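PDB 6NYR: Crov588 from Cafeteriavirus, which is of unknown function, but folds as a leucine-rich-repeat solenoid of FNIP repeats that curls into a ring. Local coordinates for residues N305-I310 / D326-I331; Y84-L89 / D106-E111; N181-S186 / V204-L209; P20-Y25 / D47-S52. All blocks are in the same frame, centred on the assembly; numbering follows the deposited sequence.

Overall arrangement
All four contacts join loops of successive turns in a leucine-rich-repeat solenoid, well out from the ring's centre, and each mixes buried with solvent-facing residues. Interactions 1 and 2 hold equivalent loops that follow a strand, phenylalanine against phenylalanine in 1, histidine against phenylalanine in 2; 1 is bound by an asparagine side chain and waters, 2 by a main-chain bond. Interaction 3 lies on the later Leu-Pro loop, which leads into the next strand, and combines a buried leucine with a serine hydroxyl and a water. Interaction 4, near the N-terminus, is mainly apolar packing, without a hydrogen bond between its segments. Interactions 2 and 4 are nearest neighbours, centres 24 Å apart; interactions 1 and 4 lie on opposite sides of the chain's centre.

Interaction 1 of 4, residues N305-I310 / D326-I331; sequences NFNQII and DDFNQI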
loop_
_atom_site.group_PDB
_atom_site.type_symbol
_atom_site.label_atom_id
_atom_site.label_comp_id
_atom_site.label_asym_id
_atom_site.label_seq_id
_atom_site.Cartn_x
_atom_site.Cartn_y
_atom_site.Cartn_z
ATOM N N ASN A 305 -6.394 -25.258 3.629
ATOM C CA ASN A 305 -6.496 -26.697 3.832
ATOM C C ASN A 305 -7.270 -27.430 2.740
ATOM O O ASN A 305 -7.197 -28.664 2.678
ATOM C CB ASN A 305 -7.166 -27.017 5.175
ATOM C CG ASN A 305 -6.303 -26.665 6.357
ATOM O OD1 ASN A 305 -5.198 -26.143 6.203
ATOM N ND2 ASN A 305 -6.805 -26.943 7.558
ATOM N N PHE A 306 -8.002 -26.727 1.880
ATOM C CA PHE A 306 -8.812 -27.420 0.886
ATOM C C PHE A 306 -7.934 -28.272 -0.022
ATOM O O PHE A 306 -6.966 -27.780 -0.609
ATOM C CB PHE A 306 -9.609 -26.433 0.037
ATOM C CG PHE A 306 -10.425 -27.096 -1.032
ATOM C CD1 PHE A 306 -11.671 -27.627 -0.736
ATOM C CD2 PHE A 306 -9.944 -27.204 -2.327
ATOM C CE1 PHE A 306 -12.422 -28.247 -1.711
ATOM C CE2 PHE A 306 -10.694 -27.824 -3.307
ATOM C CZ PHE A 306 -11.936 -28.345 -2.999
ATOM N N ASN A 307 -8.285 -29.551 -0.154
ATOM C CA ASN A 307 -7.501 -30.459 -0.982
ATOM C C ASN A 307 -8.350 -31.638 -1.441
ATOM O O ASN A 307 -7.909 -32.789 -1.387
ATOM C CB ASN A 307 -6.270 -30.954 -0.216
ATOM C CG ASN A 307 -5.261 -31.651 -1.117
ATOM O OD1 ASN A 307 -5.307 -31.518 -2.339
ATOM N ND2 ASN A 307 -4.338 -32.393 -0.512
ATOM N N GLN A 308 -9.565 -31.360 -1.898
ATOM C CA GLN A 308 -10.460 -32.380 -2.428
ATOM C C GLN A 308 -10.511 -32.271 -3.946
ATOM O O GLN A 308 -10.462 -31.168 -4.504
ATOM C CB GLN A 308 -11.859 -32.251 -1.828
ATOM C CG GLN A 308 -11.870 -32.415 -0.317
ATOM C CD GLN A 308 -11.394 -33.792 0.125
ATOM O OE1 GLN A 308 -11.896 -34.818 -0.340
ATOM N NE2 GLN A 308 -10.411 -33.818 1.015
ATOM N N ILE A 309 -10.588 -33.429 -4.605
ATOM C CA ILE A 309 -10.527 -33.468 -6.056
ATOM C C ILE A 309 -11.747 -32.770 -6.655
ATOM O O ILE A 309 -12.853 -32.802 -6.100
ATOM C CB ILE A 309 -10.412 -34.927 -6.528
ATOM C CG1 ILE A 309 -10.084 -34.985 -8.021
ATOM C CG2 ILE A 309 -11.699 -35.690 -6.224
ATOM C CD1 ILE A 309 -9.380 -36.265 -8.436
ATOM N N ILE A 310 -11.532 -32.124 -7.798
ATOM C CA ILE A 310 -12.582 -31.440 -8.545
ATOM C C ILE A 310 -12.724 -32.152 -9.882
ATOM O O ILE A 310 -11.784 -32.165 -10.686
ATOM C CB ILE A 310 -12.256 -29.952 -8.753
ATOM C CG1 ILE A 310 -11.847 -29.326 -7.421
ATOM C CG2 ILE A 310 -13.440 -29.216 -9.359
ATOM C CD1 ILE A 310 -11.472 -27.868 -7.516
ATOM N N ASP A 326 -2.950 -23.244 0.191
ATOM C CA ASP A 326 -1.653 -23.883 0.381
ATOM C C ASP A 326 -1.688 -25.366 0.024
ATOM O O ASP A 326 -0.767 -25.882 -0.619
ATOM C CB ASP A 326 -1.203 -23.705 1.832
ATOM C CG ASP A 326 -0.777 -22.290 2.145
ATOM O OD1 ASP A 326 -0.340 -21.573 1.217
ATOM O OD2 ASP A 326 -0.874 -21.897 3.328
ATOM N N ASP A 327 -2.722 -26.077 0.473
ATOM C CA ASP A 327 -2.680 -27.534 0.502
ATOM C C ASP A 327 -3.137 -28.213 -0.785
ATOM O O ASP A 327 -2.876 -29.412 -0.951
ATOM C CB ASP A 327 -3.541 -28.063 1.661
ATOM C CG ASP A 327 -2.897 -27.852 3.012
ATOM O OD1 ASP A 327 -1.828 -27.208 3.059
ATOM O OD2 ASP A 327 -3.456 -28.322 4.029
ATOM N N PHE A 328 -3.800 -27.503 -1.695
ATOM C CA PHE A 328 -4.398 -28.178 -2.838
ATOM C C PHE A 328 -3.329 -28.811 -3.722
ATOM O O PHE A 328 -2.386 -28.142 -4.150
ATOM C CB PHE A 328 -5.239 -27.208 -3.665
ATOM C CG PHE A 328 -5.962 -27.865 -4.803
ATOM C CD1 PHE A 328 -7.192 -28.472 -4.601
ATOM C CD2 PHE A 328 -5.400 -27.899 -6.070
ATOM C CE1 PHE A 328 -7.857 -29.083 -5.649
ATOM C CE2 PHE A 328 -6.064 -28.517 -7.118
ATOM C CZ PHE A 328 -7.292 -29.106 -6.902
ATOM N N ASN A 329 -3.488 -30.106 -4.010
ATOM C CA ASN A 329 -2.536 -30.823 -4.847
ATOM C C ASN A 329 -3.213 -32.025 -5.490
ATOM O O ASN A 329 -2.657 -33.134 -5.473
ATOM C CB ASN A 329 -1.330 -31.282 -4.021
ATOM C CG ASN A 329 -0.157 -31.689 -4.887
ATOM O OD1 ASN A 329 -0.052 -31.277 -6.040
ATOM N ND2 ASN A 329 0.726 -32.517 -4.337
ATOM N N GLN A 330 -4.406 -31.816 -6.035
ATOM C CA GLN A 330 -5.157 -32.875 -6.688
ATOM C C GLN A 330 -4.947 -32.814 -8.195
ATOM O O GLN A 330 -4.735 -31.742 -8.768
ATOM C CB GLN A 330 -6.645 -32.754 -6.364
ATOM C CG GLN A 330 -6.982 -33.034 -4.911
ATOM C CD GLN A 330 -6.622 -34.440 -4.488
ATOM O OE1 GLN A 330 -7.024 -35.412 -5.123
ATOM N NE2 GLN A 330 -5.845 -34.553 -3.419
ATOM N N ILE A 331 -5.008 -33.985 -8.832
ATOM C CA ILE A 331 -4.890 -34.043 -10.282
ATOM C C ILE A 331 -6.047 -33.273 -10.900
ATOM O O ILE A 331 -7.185 -33.326 -10.416
ATOM C CB ILE A 331 -4.873 -35.503 -10.765
ATOM C CG1 ILE A 331 -3.569 -36.186 -10.351
ATOM C CG2 ILE A 331 -5.058 -35.571 -12.277
ATOM C CD1 ILE A 331 -3.570 -37.696 -10.539
HETATM O O HOH W 1 -9.235 -31.715 -9.119
HETATM O O HOH W 2 -9.636 -33.877 -12.035
#
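Segments 305-310 and 326-331 run nearly parallel as irregular loops, their directions 18° apart, with the CA atoms of Asn-307 and Phe-328 4.3 Å from each other. Asn-307 carries the polar contact. Its CG stands anti to the backbone N (chi1 -167°), which turns the amide across the gap. There Asn-307 OD1 accepts two bonds, from Asn-329 N at 2.8 Å and from Gln-330 NE2 at 3.3 Å, both donors lying above the carbonyl plane. Gln-330, bent at chi2, crosses Asn-307 at about a right angle and lays its CG 3.6 Å from Ile-309 N. On the buried side the Phe-306 and Phe-328 rings run alongside each other, CD2 of Phe-306 3.8 Å from CD1 of Phe-328; Gln-308 O meets the edge of the Phe-328 ring. At the far end a water accepts from Ile-310 N and donates to Ile-331 O, and a second donates to both Ile-310 O and Ile-331 O. The same asparagine-to-main-chain bond recurs between successive turns of the leucine-rich-repeat solenoid: Asn-285 OD1 accepts from Asn-307 N, and Asn-329 OD1 from Asn-351 N. The loops follow parallel strands 299-301 and 321-323, and each phenylalanine stacks on a second ring, Phe-302 or Phe-324.

Interaction 2 of 4, residues Y84-L89 / D106-E111; sequences YKNHSL and DVFNQE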
loop_
_atom_site.group_PDB
_atom_site.type_symbol
_atom_site.label_atom_id
_atom_site.label_comp_id
_atom_site.label_asym_id
_atom_site.label_seq_id
_atom_site.Cartn_x
_atom_site.Cartn_y
_atom_site.Cartn_z
ATOM N N TYR A 84 -7.566 9.034 26.073
ATOM C CA TYR A 84 -7.471 9.528 27.439
ATOM C C TYR A 84 -8.587 10.499 27.809
ATOM O O TYR A 84 -8.625 10.970 28.952
ATOM C CB TYR A 84 -6.106 10.200 27.644
ATOM C CG TYR A 84 -4.946 9.250 27.865
ATOM C CD1 TYR A 84 -5.017 8.241 28.824
ATOM C CD2 TYR A 84 -3.777 9.366 27.125
ATOM C CE1 TYR A 84 -3.956 7.376 29.036
ATOM C CE2 TYR A 84 -2.709 8.498 27.330
ATOM C CZ TYR A 84 -2.806 7.510 28.284
ATOM O OH TYR A 84 -1.747 6.656 28.486
ATOM N N LYS A 85 -9.505 10.792 26.891
ATOM C CA LYS A 85 -10.529 11.799 27.132
ATOM C C LYS A 85 -11.717 11.210 27.884
ATOM O O LYS A 85 -12.254 10.167 27.501
ATOM C CB LYS A 85 -10.997 12.397 25.805
ATOM C CG LYS A 85 -12.088 13.455 25.926
ATOM C CD LYS A 85 -11.612 14.670 26.715
ATOM C CE LYS A 85 -12.639 15.800 26.667
ATOM N NZ LYS A 85 -13.474 15.891 27.900
ATOM N N ASN A 86 -12.119 11.887 28.954
ATOM C CA ASN A 86 -13.323 11.577 29.710
ATOM C C ASN A 86 -14.394 12.621 29.414
ATOM O O ASN A 86 -14.135 13.649 28.784
ATOM C CB ASN A 86 -13.016 11.534 31.212
ATOM C CG ASN A 86 -14.019 10.708 31.994
ATOM O OD1 ASN A 86 -15.112 10.410 31.513
ATOM N ND2 ASN A 86 -13.649 10.332 33.213
ATOM N N HIS A 87 -15.613 12.347 29.876
ATOM C CA HIS A 87 -16.690 13.317 29.785
ATOM C C HIS A 87 -17.532 13.274 31.055
ATOM O O HIS A 87 -17.738 12.217 31.655
ATOM C CB HIS A 87 -17.626 13.066 28.583
ATOM C CG HIS A 87 -16.939 13.118 27.255
ATOM N ND1 HIS A 87 -16.513 14.297 26.679
ATOM C CD2 HIS A 87 -16.614 12.135 26.382
ATOM C CE1 HIS A 87 -15.944 14.036 25.516
ATOM N NE2 HIS A 87 -15.995 12.732 25.312
ATOM N N SER A 88 -18.030 14.444 31.450
ATOM C CA SER A 88 -19.177 14.543 32.343
ATOM C C SER A 88 -20.435 14.690 31.489
ATOM O O SER A 88 -20.372 15.090 30.323
ATOM C CB SER A 88 -19.047 15.731 33.295
ATOM O OG SER A 88 -19.461 16.928 32.672
ATOM N N LEU A 89 -21.585 14.340 32.070
ATOM C CA LEU A 89 -22.834 14.495 31.333
ATOM C C LEU A 89 -23.130 15.957 31.029
ATOM O O LEU A 89 -23.715 16.254 29.981
ATOM C CB LEU A 89 -23.984 13.855 32.108
ATOM C CG LEU A 89 -23.747 12.387 32.485
ATOM C CD1 LEU A 89 -24.823 11.878 33.424
ATOM C CD2 LEU A 89 -23.664 11.532 31.229
ATOM N N ASP A 106 -12.587 7.548 25.222
ATOM C CA ASP A 106 -12.572 6.146 25.614
ATOM C C ASP A 106 -12.694 5.938 27.116
ATOM O O ASP A 106 -13.015 4.825 27.543
ATOM C CB ASP A 106 -11.291 5.481 25.104
ATOM C CG ASP A 106 -11.259 5.369 23.590
ATOM O OD1 ASP A 106 -12.335 5.198 22.977
ATOM O OD2 ASP A 106 -10.158 5.462 23.010
ATOM N N VAL A 107 -12.444 6.966 27.926
ATOM C CA VAL A 107 -12.639 6.810 29.362
ATOM C C VAL A 107 -14.123 6.855 29.726
ATOM O O VAL A 107 -14.550 6.182 30.671
ATOM C CB VAL A 107 -11.870 7.885 30.145
ATOM C CG1 VAL A 107 -12.154 7.764 31.642
ATOM C CG2 VAL A 107 -10.378 7.792 29.875
ATOM N N PHE A 108 -14.918 7.631 28.995
ATOM C CA PHE A 108 -16.299 7.862 29.383
ATOM C C PHE A 108 -17.026 6.546 29.615
ATOM O O PHE A 108 -16.992 5.642 28.777
ATOM C CB PHE A 108 -17.023 8.665 28.308
ATOM C CG PHE A 108 -18.446 8.976 28.653
ATOM C CD1 PHE A 108 -18.740 9.900 29.641
ATOM C CD2 PHE A 108 -19.489 8.347 28.001
ATOM C CE1 PHE A 108 -20.043 10.200 29.964
ATOM C CE2 PHE A 108 -20.799 8.641 28.322
ATOM C CZ PHE A 108 -21.078 9.568 29.307
ATOM N N ASN A 109 -17.705 6.455 30.752
ATOM C CA ASN A 109 -18.402 5.233 31.121
ATOM C C ASN A 109 -19.468 5.547 32.162
ATOM O O ASN A 109 -19.462 4.977 33.258
ATOM C CB ASN A 109 -17.411 4.196 31.648
ATOM C CG ASN A 109 -18.053 2.847 31.857
ATOM O OD1 ASN A 109 -19.105 2.558 31.290
ATOM N ND2 ASN A 109 -17.432 2.019 32.679
ATOM N N GLN A 110 -20.382 6.452 31.822
ATOM C CA GLN A 110 -21.503 6.809 32.679
ATOM C C GLN A 110 -22.790 6.688 31.879
ATOM O O GLN A 110 -22.803 6.882 30.660
ATOM C CB GLN A 110 -21.385 8.228 33.227
ATOM C CG GLN A 110 -20.198 8.469 34.125
ATOM C CD GLN A 110 -19.970 9.947 34.371
ATOM O OE1 GLN A 110 -20.820 10.640 34.932
ATOM N NE2 GLN A 110 -18.819 10.441 33.935
ATOM N N GLU A 111 -23.879 6.382 32.574
ATOM C CA GLU A 111 -25.158 6.171 31.909
ATOM C C GLU A 111 -25.636 7.475 31.280
ATOM O O GLU A 111 -25.792 8.486 31.971
ATOM C CB GLU A 111 -26.175 5.631 32.911
ATOM C CG GLU A 111 -27.516 5.291 32.308
ATOM C CD GLU A 111 -28.334 4.381 33.206
ATOM O OE1 GLU A 111 -27.739 3.702 34.072
ATOM O OE2 GLU A 111 -29.572 4.331 33.037
#
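The Phe-108 ring is the hub of this contact between two successive turns of the leucine-rich-repeat solenoid. His-87 crosses it at about a right angle in an offset edge-to-face pair, the imidazole edge turned to the phenyl face, with centroids 5.9 Å apart and planes at 67°. His-87 O and Leu-89 CD2 sit in plane at the ring's edge, the methyl 3.8 Å from Phe-108 CZ. Nearer the start of the loops, Val-107 N donates to Lys-85 O at 3.2 Å, and Val-107 CG1 packs against the Asn-86 amide, 3.4 Å from ND2.

Further out, the imidazole is held by NE2 bonding to Gly-105 N and by an edge-to-face meeting with Tyr-81. Leu-92 of helix 89-93 touches both His-87 and Phe-108, while Ser-88 OG caps that helix at Glu-91 N. Lys-85 NZ pairs with Glu-91 in a salt bridge. Asn-86 OD1 turns back on its own chain, accepting from His-87 N at 2.6 Å.

Interaction 3 of 4, residues N181-S186 / V204-L209; sequences NVLPNS and VLPNSL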
loop_
_atom_site.group_PDB
_atom_site.type_symbol
_atom_site.label_atom_id
_atom_site.label_comp_id
_atom_site.label_asym_id
_atom_site.label_seq_id
_atom_site.Cartn_x
_atom_site.Cartn_y
_atom_site.Cartn_z
ATOM N N ASN A 181 -38.145 -7.307 16.583
ATOM C CA ASN A 181 -38.459 -5.885 16.507
ATOM C C ASN A 181 -37.465 -5.010 17.264
ATOM O O ASN A 181 -37.801 -3.884 17.651
ATOM C CB ASN A 181 -39.880 -5.599 17.010
ATOM C CG ASN A 181 -40.932 -6.414 16.285
ATOM O OD1 ASN A 181 -41.422 -7.410 16.812
ATOM N ND2 ASN A 181 -41.276 -6.001 15.069
ATOM N N VAL A 182 -36.251 -5.503 17.493
ATOM C CA VAL A 182 -35.207 -4.693 18.109
ATOM C C VAL A 182 -34.407 -3.939 17.056
ATOM O O VAL A 182 -34.103 -2.758 17.229
ATOM C CB VAL A 182 -34.289 -5.588 18.966
ATOM C CG1 VAL A 182 -33.085 -4.799 19.462
ATOM C CG2 VAL A 182 -35.062 -6.189 20.133
ATOM N N LEU A 183 -34.062 -4.609 15.966
ATOM C CA LEU A 183 -33.309 -3.999 14.878
ATOM C C LEU A 183 -34.244 -3.176 14.001
ATOM O O LEU A 183 -35.290 -3.681 13.577
ATOM C CB LEU A 183 -32.626 -5.082 14.053
ATOM C CG LEU A 183 -31.611 -5.951 14.799
ATOM C CD1 LEU A 183 -31.126 -7.078 13.892
ATOM C CD2 LEU A 183 -30.440 -5.127 15.298
ATOM N N PRO A 184 -33.908 -1.918 13.711
ATOM C CA PRO A 184 -34.828 -1.087 12.926
ATOM C C PRO A 184 -35.045 -1.618 11.515
ATOM O O PRO A 184 -34.188 -2.289 10.932
ATOM C CB PRO A 184 -34.161 0.295 12.921
ATOM C CG PRO A 184 -32.761 0.090 13.413
ATOM C CD PRO A 184 -32.776 -1.146 14.264
ATOM N N ASN A 185 -36.224 -1.300 10.973
ATOM C CA ASN A 185 -36.610 -1.698 9.628
ATOM C C ASN A 185 -35.782 -1.015 8.552
ATOM O O ASN A 185 -35.881 -1.394 7.380
ATOM C CB ASN A 185 -38.085 -1.351 9.413
ATOM C CG ASN A 185 -39.028 -2.294 10.130
ATOM O OD1 ASN A 185 -38.914 -3.513 10.014
ATOM N ND2 ASN A 185 -39.961 -1.732 10.891
ATOM N N SER A 186 -34.981 -0.021 8.926
ATOM C CA SER A 186 -34.125 0.712 8.005
ATOM C C SER A 186 -32.699 0.182 7.941
ATOM O O SER A 186 -31.926 0.643 7.092
ATOM C CB SER A 186 -34.099 2.193 8.412
ATOM O OG SER A 186 -33.823 2.326 9.802
ATOM N N VAL A 204 -36.136 -11.472 13.273
ATOM C CA VAL A 204 -35.168 -10.673 14.008
ATOM C C VAL A 204 -34.364 -9.775 13.077
ATOM O O VAL A 204 -34.148 -8.603 13.378
ATOM C CB VAL A 204 -34.243 -11.595 14.831
ATOM C CG1 VAL A 204 -33.099 -10.806 15.434
ATOM C CG2 VAL A 204 -35.041 -12.314 15.915
ATOM N N LEU A 205 -33.907 -10.310 11.955
ATOM C CA LEU A 205 -33.192 -9.508 10.967
ATOM C C LEU A 205 -34.190 -8.769 10.082
ATOM O O LEU A 205 -35.118 -9.391 9.552
ATOM C CB LEU A 205 -32.278 -10.389 10.125
ATOM C CG LEU A 205 -31.144 -11.060 10.910
ATOM C CD1 LEU A 205 -30.345 -11.990 10.013
ATOM C CD2 LEU A 205 -30.246 -10.021 11.563
ATOM N N PRO A 206 -34.044 -7.456 9.911
ATOM C CA PRO A 206 -35.058 -6.693 9.177
ATOM C C PRO A 206 -35.016 -6.959 7.680
ATOM O O PRO A 206 -34.041 -7.473 7.128
ATOM C CB PRO A 206 -34.707 -5.233 9.493
ATOM C CG PRO A 206 -33.237 -5.257 9.764
ATOM C CD PRO A 206 -32.939 -6.600 10.393
ATOM N N ASN A 207 -36.108 -6.565 7.023
ATOM C CA ASN A 207 -36.316 -6.808 5.603
ATOM C C ASN A 207 -35.431 -5.963 4.706
ATOM O O ASN A 207 -35.537 -6.073 3.479
ATOM C CB ASN A 207 -37.775 -6.508 5.248
ATOM C CG ASN A 207 -38.084 -5.009 5.282
ATOM O OD1 ASN A 207 -37.354 -4.227 5.901
ATOM N ND2 ASN A 207 -39.160 -4.608 4.610
ATOM N N SER A 208 -34.567 -5.134 5.280
ATOM C CA SER A 208 -33.744 -4.219 4.510
ATOM C C SER A 208 -32.255 -4.501 4.607
ATOM O O SER A 208 -31.465 -3.794 3.970
ATOM C CB SER A 208 -34.014 -2.780 4.970
ATOM O OG SER A 208 -33.882 -2.681 6.381
ATOM N N LEU A 209 -31.848 -5.516 5.361
ATOM C CA LEU A 209 -30.431 -5.752 5.602
ATOM C C LEU A 209 -29.757 -6.270 4.337
ATOM O O LEU A 209 -30.256 -7.190 3.684
ATOM C CB LEU A 209 -30.263 -6.755 6.744
ATOM C CG LEU A 209 -28.897 -6.847 7.422
ATOM C CD1 LEU A 209 -28.606 -5.552 8.166
ATOM C CD2 LEU A 209 -28.832 -8.030 8.372
HETATM O O HOH W 3 -35.006 -7.406 15.686
#
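Segments 181-186 and 204-209 follow nearly the same course, 13° apart in direction, with the CA atoms of Asn-185 and Pro-206 separated by 5.2 Å. The second segment closes in a type I turn from Pro-206 to Leu-209, spanned by a weak Leu-209 N to Pro-206 O bond. Leu-183 fills the buried side of the gap. Its CG is anti to the carbonyl carbon (chi1 -61°) and its chain then extends, so that Leu-183 CD1 comes to 3.4 Å from Val-204 O. The same methyl also packs against Leu-205 CD2 and Pro-206 CD. Leu-183 and Leu-205 share this rotamer and run alongside each other, as equivalent leucines of consecutive turns do in a leucine-rich-repeat solenoid; both also touch Leu-190 of strand 189-191, within the core. The Pro-206 ring packs against the main chain of segment 181-186, Pro-206 CB lying 3.3 Å from Pro-184 O. A water spans the two backbones between Leu-183 and Val-204, accepting from Leu-183 N and donating to Val-204 O at 2.7 Å. Towards the surface, Ser-208 holds OG in the crowded position between backbone N and carbonyl carbon (chi1 52°), which directs it to the preceding turn. Ser-208 OG lies 2.6 Å from Asn-185 O, with Leu-187 O a second acceptor for its one proton. Ser-186 OG bonds likewise to Leu-165 O, one turn earlier.

Interaction 4 of 4, residues P20-Y25 / D47-S52; sequences PLDKYY and DHLIPS
Leu-21 opens the contact as the first residue of a type I turn closed by Tyr-24 N donating to Leu-21 O. Its CB points at segment 47-52, and Leu-21 CB meets Leu-49 CB at 4.1 Å. Beyond, CG stands anti to the carbonyl carbon and the chain runs on extended (chi2 176°), bringing Leu-21 CD1 obliquely across to Ile-50 CD1, 4.2 Å away. Asp-22 begins with CB directed away from segment 47-52, yet its carboxylate OD2 grazes Leu-49 CD2 at 4.1 Å, a loose van der Waals touch. The chain then turns through Lys-23 and Tyr-24 and enters helix 25-28 at Tyr-25, whose ring reaches across to segment 47-52. With CG anti to the backbone N (chi1 -155°), the phenol extends tip to tip towards Pro-51: Tyr-25 CZ lies 3.9 Å from Pro-51 CB, and Tyr-25 OH is 3.7 Å from Pro-51 CA. Pro-51 CD stands over one face of the ring, offset toward its rim, while His-48 O lies at the ring's edge. The interface is thus mainly van der Waals packing of leucine, isoleucine, proline and tyrosine carbon. It joins two loops near the start of the solenoid: segment 20-25 links strand 10-12 to helix 25-28, whereas segment 47-52 runs between the parallel strands 35-37 and 56-58. Leu-21 also touches Phe-42 and Ile-46 in the loop after strand 35-37, and Pro-51 touches Ser-29 just past helix 25-28.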
loop_
_atom_site.group_PDB
_atom_site.type_symbol
_atom_site.label_atom_id
_atom_site.label_comp_id
_atom_site.label_asym_id
_atom_site.label_seq_id
_atom_site.Cartn_x
_atom_site.Cartn_y
_atom_site.Cartn_z
ATOM N N PRO A 20 0.031 25.895 23.728
ATOM C CA PRO A 20 -1.243 26.624 23.797
ATOM C C PRO A 20 -1.581 27.277 22.466
ATOM O O PRO A 20 -0.701 27.663 21.693
ATOM C CB PRO A 20 -1.003 27.671 24.891
ATOM C CG PRO A 20 0.082 27.078 25.749
ATOM C CD PRO A 20 0.965 26.297 24.801
ATOM N N LEU A 21 -2.880 27.399 22.206
ATOM C CA LEU A 21 -3.371 27.862 20.916
ATOM C C LEU A 21 -3.639 29.361 20.864
ATOM O O LEU A 21 -4.103 29.854 19.829
ATOM C CB LEU A 21 -4.663 27.121 20.555
ATOM C CG LEU A 21 -4.594 25.599 20.483
ATOM C CD1 LEU A 21 -5.978 25.026 20.202
ATOM C CD2 LEU A 21 -3.601 25.162 19.424
ATOM N N ASP A 22 -3.351 30.097 21.939
ATOM C CA ASP A 22 -3.764 31.494 22.015
ATOM C C ASP A 22 -3.287 32.302 20.815
ATOM O O ASP A 22 -3.960 33.252 20.399
ATOM C CB ASP A 22 -3.242 32.125 23.309
ATOM C CG ASP A 22 -3.892 31.541 24.546
ATOM O OD1 ASP A 22 -3.531 30.409 24.932
ATOM O OD2 ASP A 22 -4.767 32.212 25.132
ATOM N N LYS A 23 -2.144 31.942 20.241
ATOM C CA LYS A 23 -1.544 32.723 19.168
ATOM C C LYS A 23 -1.834 32.168 17.779
ATOM O O LYS A 23 -1.400 32.765 16.788
ATOM C CB LYS A 23 -0.027 32.807 19.378
ATOM C CG LYS A 23 0.596 34.118 18.943
ATOM C CD LYS A 23 2.109 33.993 18.851
ATOM C CE LYS A 23 2.748 35.288 18.375
ATOM N NZ LYS A 23 4.171 35.077 17.986
ATOM N N TYR A 24 -2.552 31.052 17.679
ATOM C CA TYR A 24 -2.813 30.406 16.400
ATOM C C TYR A 24 -4.150 30.801 15.787
ATOM O O TYR A 24 -4.476 30.324 14.695
ATOM C CB TYR A 24 -2.755 28.881 16.560
ATOM C CG TYR A 24 -1.349 28.353 16.724
ATOM C CD1 TYR A 24 -0.700 28.427 17.947
ATOM C CD2 TYR A 24 -0.669 27.781 15.657
ATOM C CE1 TYR A 24 0.584 27.955 18.105
ATOM C CE2 TYR A 24 0.620 27.301 15.807
ATOM C CZ TYR A 24 1.242 27.391 17.035
ATOM O OH TYR A 24 2.523 26.918 17.196
ATOM N N TYR A 25 -4.926 31.657 16.456
ATOM C CA TYR A 25 -6.235 32.041 15.936
ATOM C C TYR A 25 -6.137 32.495 14.485
ATOM O O TYR A 25 -6.930 32.075 13.632
ATOM C CB TYR A 25 -6.831 33.149 16.806
ATOM C CG TYR A 25 -8.339 33.215 16.754
ATOM C CD1 TYR A 25 -8.992 33.864 15.716
ATOM C CD2 TYR A 25 -9.112 32.626 17.746
ATOM C CE1 TYR A 25 -10.371 33.922 15.665
ATOM C CE2 TYR A 25 -10.490 32.680 17.705
ATOM C CZ TYR A 25 -11.117 33.328 16.663
ATOM O OH TYR A 25 -12.491 33.382 16.620
ATOM N N ASP A 47 -11.313 25.481 24.350
ATOM C CA ASP A 47 -12.655 26.024 24.527
ATOM C C ASP A 47 -12.916 27.224 23.622
ATOM O O ASP A 47 -13.646 27.110 22.632
ATOM C CB ASP A 47 -12.884 26.418 25.993
ATOM C CG ASP A 47 -13.594 25.337 26.795
ATOM O OD1 ASP A 47 -14.371 24.561 26.197
ATOM O OD2 ASP A 47 -13.387 25.269 28.025
ATOM N N HIS A 48 -12.329 28.376 23.945
ATOM C CA HIS A 48 -12.597 29.611 23.223
ATOM C C HIS A 48 -11.520 29.940 22.199
ATOM O O HIS A 48 -11.392 31.101 21.793
ATOM C CB HIS A 48 -12.755 30.774 24.200
ATOM C CG HIS A 48 -13.871 30.593 25.178
ATOM N ND1 HIS A 48 -13.699 29.997 26.408
ATOM C CD2 HIS A 48 -15.181 30.928 25.102
ATOM C CE1 HIS A 48 -14.854 29.976 27.049
ATOM N NE2 HIS A 48 -15.769 30.536 26.279
ATOM N N LEU A 49 -10.755 28.942 21.762
ATOM C CA LEU A 49 -9.569 29.170 20.947
ATOM C C LEU A 49 -9.711 28.576 19.553
ATOM O O LEU A 49 -8.704 28.291 18.896
ATOM C CB LEU A 49 -8.342 28.587 21.649
ATOM C CG LEU A 49 -8.229 28.933 23.134
ATOM C CD1 LEU A 49 -7.126 28.128 23.801
ATOM C CD2 LEU A 49 -7.978 30.429 23.304
ATOM N N ILE A 50 -10.942 28.389 19.088
ATOM C CA ILE A 50 -11.189 27.757 17.797
ATOM C C ILE A 50 -12.109 28.638 16.961
ATOM O O ILE A 50 -13.279 28.827 17.330
ATOM C CB ILE A 50 -11.814 26.361 17.970
ATOM C CG1 ILE A 50 -10.931 25.460 18.829
ATOM C CG2 ILE A 50 -12.066 25.724 16.609
ATOM C CD1 ILE A 50 -9.644 25.043 18.159
ATOM N N PRO A 51 -11.641 29.214 15.854
ATOM C CA PRO A 51 -12.542 30.006 15.009
ATOM C C PRO A 51 -13.626 29.110 14.423
ATOM O O PRO A 51 -13.534 27.880 14.427
ATOM C CB PRO A 51 -11.631 30.591 13.926
ATOM C CG PRO A 51 -10.410 29.729 13.930
ATOM C CD PRO A 51 -10.258 29.190 15.332
ATOM N N SER A 52 -14.665 29.750 13.896
ATOM C CA SER A 52 -15.863 29.037 13.477
ATOM C C SER A 52 -15.797 28.541 12.041
ATOM O O SER A 52 -16.786 27.991 11.547
ATOM C CB SER A 52 -17.095 29.933 13.651
ATOM O OG SER A 52 -16.975 31.115 12.883
#